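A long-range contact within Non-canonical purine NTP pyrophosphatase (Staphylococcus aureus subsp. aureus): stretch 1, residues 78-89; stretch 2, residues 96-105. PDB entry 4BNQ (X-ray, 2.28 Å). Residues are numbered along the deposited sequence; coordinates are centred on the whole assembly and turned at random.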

# COMPACT_ATOMS: atom_id res chain seq x y z
N GLY A 78 14.91 -5.89 -13.34
CA GLY A 78 14.88 -4.69 -12.53
C GLY A 78 15.30 -3.42 -13.23
O GLY A 78 15.34 -2.36 -12.61
N GLU A 79 15.64 -3.49 -14.51
CA GLU A 79 15.90 -2.24 -15.23
C GLU A 79 14.56 -1.55 -15.43
O GLU A 79 13.54 -2.22 -15.50
N PRO A 80 14.57 -0.22 -15.57
CA PRO A 80 15.68 0.72 -15.42
C PRO A 80 16.13 0.97 -13.97
O PRO A 80 17.22 1.50 -13.77
N GLY A 81 15.30 0.64 -12.98
CA GLY A 81 15.63 0.84 -11.58
C GLY A 81 16.12 2.25 -11.26
O GLY A 81 15.56 3.23 -11.74
N ILE A 82 17.18 2.36 -10.47
CA ILE A 82 17.68 3.68 -10.07
C ILE A 82 18.10 4.54 -11.27
O ILE A 82 18.20 5.76 -11.16
N TYR A 83 18.32 3.90 -12.41
CA TYR A 83 18.62 4.64 -13.63
C TYR A 83 17.36 5.08 -14.38
O TYR A 83 17.46 5.58 -15.51
N SER A 84 16.18 4.90 -13.77
CA SER A 84 14.92 5.26 -14.42
C SER A 84 14.89 6.67 -15.02
O SER A 84 14.45 6.83 -16.16
N ALA A 85 15.39 7.67 -14.30
CA ALA A 85 15.30 9.08 -14.75
C ALA A 85 16.19 9.42 -15.95
O ALA A 85 15.85 10.29 -16.76
N ARG A 86 17.32 8.73 -16.06
CA ARG A 86 18.33 9.07 -17.06
C ARG A 86 18.64 7.84 -17.90
O ARG A 86 19.72 7.73 -18.47
N TYR A 87 17.67 6.94 -17.99
CA TYR A 87 17.81 5.68 -18.69
C TYR A 87 18.44 5.81 -20.08
O TYR A 87 19.31 5.03 -20.47
N ALA A 88 17.99 6.80 -20.84
CA ALA A 88 18.42 6.92 -22.23
C ALA A 88 19.58 7.90 -22.40
O ALA A 88 20.19 7.96 -23.46
N GLY A 89 19.86 8.67 -21.35
CA GLY A 89 20.94 9.64 -21.38
C GLY A 89 20.83 10.65 -20.25
O GLY A 89 19.86 10.62 -19.50
N ALA A 96 12.67 9.88 -24.56
CA ALA A 96 13.78 9.00 -24.97
C ALA A 96 13.84 7.75 -24.09
O ALA A 96 14.09 6.63 -24.55
N ASN A 97 13.60 7.95 -22.80
CA ASN A 97 13.59 6.85 -21.86
C ASN A 97 12.53 5.82 -22.22
O ASN A 97 12.77 4.62 -22.14
N ILE A 98 11.36 6.30 -22.62
CA ILE A 98 10.26 5.40 -22.98
C ILE A 98 10.62 4.60 -24.22
O ILE A 98 10.41 3.39 -24.27
N GLU A 99 11.17 5.29 -25.23
CA GLU A 99 11.52 4.63 -26.49
C GLU A 99 12.56 3.55 -26.29
O GLU A 99 12.42 2.44 -26.80
N LYS A 100 13.57 3.86 -25.49
CA LYS A 100 14.57 2.85 -25.14
C LYS A 100 13.96 1.63 -24.46
O LYS A 100 14.15 0.50 -24.91
N LEU A 101 13.21 1.86 -23.39
CA LEU A 101 12.55 0.76 -22.69
C LEU A 101 11.67 -0.05 -23.62
O LEU A 101 11.73 -1.27 -23.61
N LEU A 102 10.86 0.61 -24.45
CA LEU A 102 10.03 -0.13 -25.40
C LEU A 102 10.86 -0.98 -26.37
O LEU A 102 10.56 -2.16 -26.58
N ASN A 103 11.91 -0.39 -26.95
CA ASN A 103 12.78 -1.11 -27.89
C ASN A 103 13.37 -2.35 -27.26
O ASN A 103 13.37 -3.42 -27.86
N LYS A 104 13.87 -2.19 -26.03
CA LYS A 104 14.44 -3.32 -25.31
C LYS A 104 13.45 -4.44 -24.99
O LYS A 104 13.85 -5.57 -24.78
N LEU A 105 12.16 -4.12 -24.97
CA LEU A 105 11.13 -5.15 -24.75
C LEU A 105 10.40 -5.58 -26.04
O LEU A 105 9.32 -6.19 -25.99

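Stretch 1, mostly loop and turn with a 3-10 segment at 82-83, meets the helix 96-104 through Glu 79 and Pro 80 and again from Ser 84 to Ala 88, and the two stretches bury 498 Å² between them. Tyr 87 is the main bump. Its CA-to-CB bond points toward the helix, and chi1 in the t well (-167°) with chi2 of 42° lays the ring along Asn 97, Lys 100, Leu 101 and Lys 104. Its edge faces the backbone, with CE2 of Tyr 87 3.7 Å from N of Leu 101 and 4.0 Å from CB of Leu 101. One face is covered by Lys 100, whose side chain is fully extended, all four chi angles being t. CD of Lys 100 sits 3.9 Å from the centroid of the Tyr 87 ring, a CH-pi contact, and NZ of Lys 100 lies 4.2 Å from the same centroid, 19° off the normal, in a cation-pi arrangement. The lysine thus reaches over the ring until NZ of Lys 100 donates a hydrogen bond to O of Tyr 87 (2.9 Å).

Beside this bump, Asn 97 fills the hollow formed where the loop turns through Ala 85 to Ala 88. Its CA-to-CB bond points sideways, but chi1 m (-66°) and chi2 of -19° bring the amide into the turn. ND2 of Asn 97 donates to O of Ala 85 (2.9 Å), while OD1 of Asn 97 accepts from N of Ala 88 (2.7 Å); the amide therefore bridges backbone groups of opposite polarity. Water 1 lies within hydrogen-bonding distance of OD1 of Asn 97 (2.8 Å) and O of Gly 89 (3.1 Å). Here the two backbones come close, with CA of Ala 88 4.8 Å from CA of Asn 97. Next to this approach two methyls meet: CB of Ala 88 rests 3.7 Å from CB of Ala 96 and 3.5 Å from O of Ala 96.

Toward Pro 80 the backbones stand farther apart, and larger side chains span the gap. Leu 101 (chi1 t, chi2 p) brings CD2 to 4.4 Å from CD of Pro 80. At the more open margin, Lys 104 (chi1 m) passes the end of Tyr 87, its CD 3.5 Å from OH of Tyr 87, and forms a salt bridge with Glu 79 (chi1 m, chi2 t), NZ of Lys 104 to OE1 of Glu 79 at 3.3 Å, a weak hydrogen bond. OH of Tyr 87 donates weakly to OE2 of Glu 79 (3.3 Å), linking the tip of the ring to this ion pair.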

# COMPACT_ATOMS: atom_id res chain seq x y z
CB GLU A 79 16.52 -2.48 -16.60
CG GLU A 79 17.98 -2.86 -16.64
CD GLU A 79 18.44 -3.12 -18.07
OE1 GLU A 79 18.33 -4.29 -18.56
OE2 GLU A 79 18.88 -2.15 -18.73
CB PRO A 80 15.09 2.04 -15.94
CG PRO A 80 13.99 1.64 -16.85
CD PRO A 80 13.42 0.38 -16.26
CB ILE A 82 18.83 3.60 -9.06
CG1 ILE A 82 20.01 2.81 -9.64
CG2 ILE A 82 18.36 2.96 -7.77
CD1 ILE A 82 21.22 2.81 -8.74
CB TYR A 83 19.52 3.82 -14.56
CG TYR A 83 20.76 3.31 -13.88
CD1 TYR A 83 21.84 4.15 -13.62
CD2 TYR A 83 20.86 1.98 -13.49
CE1 TYR A 83 22.98 3.69 -12.98
CE2 TYR A 83 22.00 1.51 -12.85
CZ TYR A 83 23.05 2.36 -12.60
OH TYR A 83 24.18 1.89 -11.97
CB SER A 84 13.73 5.07 -13.47
OG SER A 84 13.45 3.69 -13.26
CB ALA A 85 15.57 10.05 -13.60
CB ARG A 86 19.59 9.60 -16.37
CG ARG A 86 20.11 8.66 -15.29
CD ARG A 86 21.43 9.11 -14.65
NE ARG A 86 21.96 8.04 -13.80
CZ ARG A 86 21.69 7.90 -12.50
NH1 ARG A 86 20.90 8.77 -11.88
NH2 ARG A 86 22.22 6.89 -11.82
CB TYR A 87 16.43 5.01 -18.79
CG TYR A 87 16.46 3.56 -19.21
CD1 TYR A 87 17.41 2.69 -18.69
CD2 TYR A 87 15.52 3.05 -20.10
CE1 TYR A 87 17.43 1.34 -19.06
CE2 TYR A 87 15.54 1.71 -20.47
CZ TYR A 87 16.50 0.86 -19.95
OH TYR A 87 16.52 -0.46 -20.32
CB ALA A 88 17.25 7.30 -23.14
CB ALA A 96 15.11 9.73 -24.93
CB ASN A 97 13.38 7.38 -20.44
CG ASN A 97 14.55 8.23 -19.98
OD1 ASN A 97 15.65 8.14 -20.54
ND2 ASN A 97 14.34 9.04 -18.94
CB ILE A 98 8.93 6.18 -23.22
CG1 ILE A 98 8.40 6.75 -21.91
CG2 ILE A 98 7.91 5.29 -23.91
CD1 ILE A 98 7.22 7.73 -22.08
CB GLU A 99 11.98 5.64 -27.54
CG GLU A 99 10.88 6.60 -28.00
CD GLU A 99 9.61 5.87 -28.43
OE1 GLU A 99 9.70 4.75 -28.99
OE2 GLU A 99 8.50 6.41 -28.22
CB LYS A 100 15.66 3.42 -24.25
CG LYS A 100 16.73 2.40 -23.93
CD LYS A 100 17.84 3.01 -23.09
CE LYS A 100 18.87 1.98 -22.69
NZ LYS A 100 19.95 2.62 -21.91
CB LEU A 101 11.74 1.29 -21.51
CG LEU A 101 11.07 0.19 -20.70
CD1 LEU A 101 12.07 -0.85 -20.28
CD2 LEU A 101 10.46 0.80 -19.47
CB LEU A 102 9.08 0.81 -26.14
CG LEU A 102 7.93 1.33 -25.29
CD1 LEU A 102 7.06 2.31 -26.08
CD2 LEU A 102 7.10 0.15 -24.82
CB ASN A 103 13.93 -0.22 -28.39
CG ASN A 103 13.47 0.80 -29.41
OD1 ASN A 103 12.41 0.66 -30.01
ND2 ASN A 103 14.28 1.84 -29.63
CB LYS A 104 15.15 -2.83 -24.04
CG LYS A 104 16.41 -2.04 -24.32
CD LYS A 104 17.44 -2.23 -23.20
CE LYS A 104 17.48 -3.68 -22.73
NZ LYS A 104 18.64 -3.98 -21.84
CB LEU A 105 10.14 -4.68 -23.68
CG LEU A 105 10.65 -4.74 -22.23
CD1 LEU A 105 10.05 -3.60 -21.43
CD2 LEU A 105 10.33 -6.08 -21.55
O HOH W 1 17.04 10.54 -20.82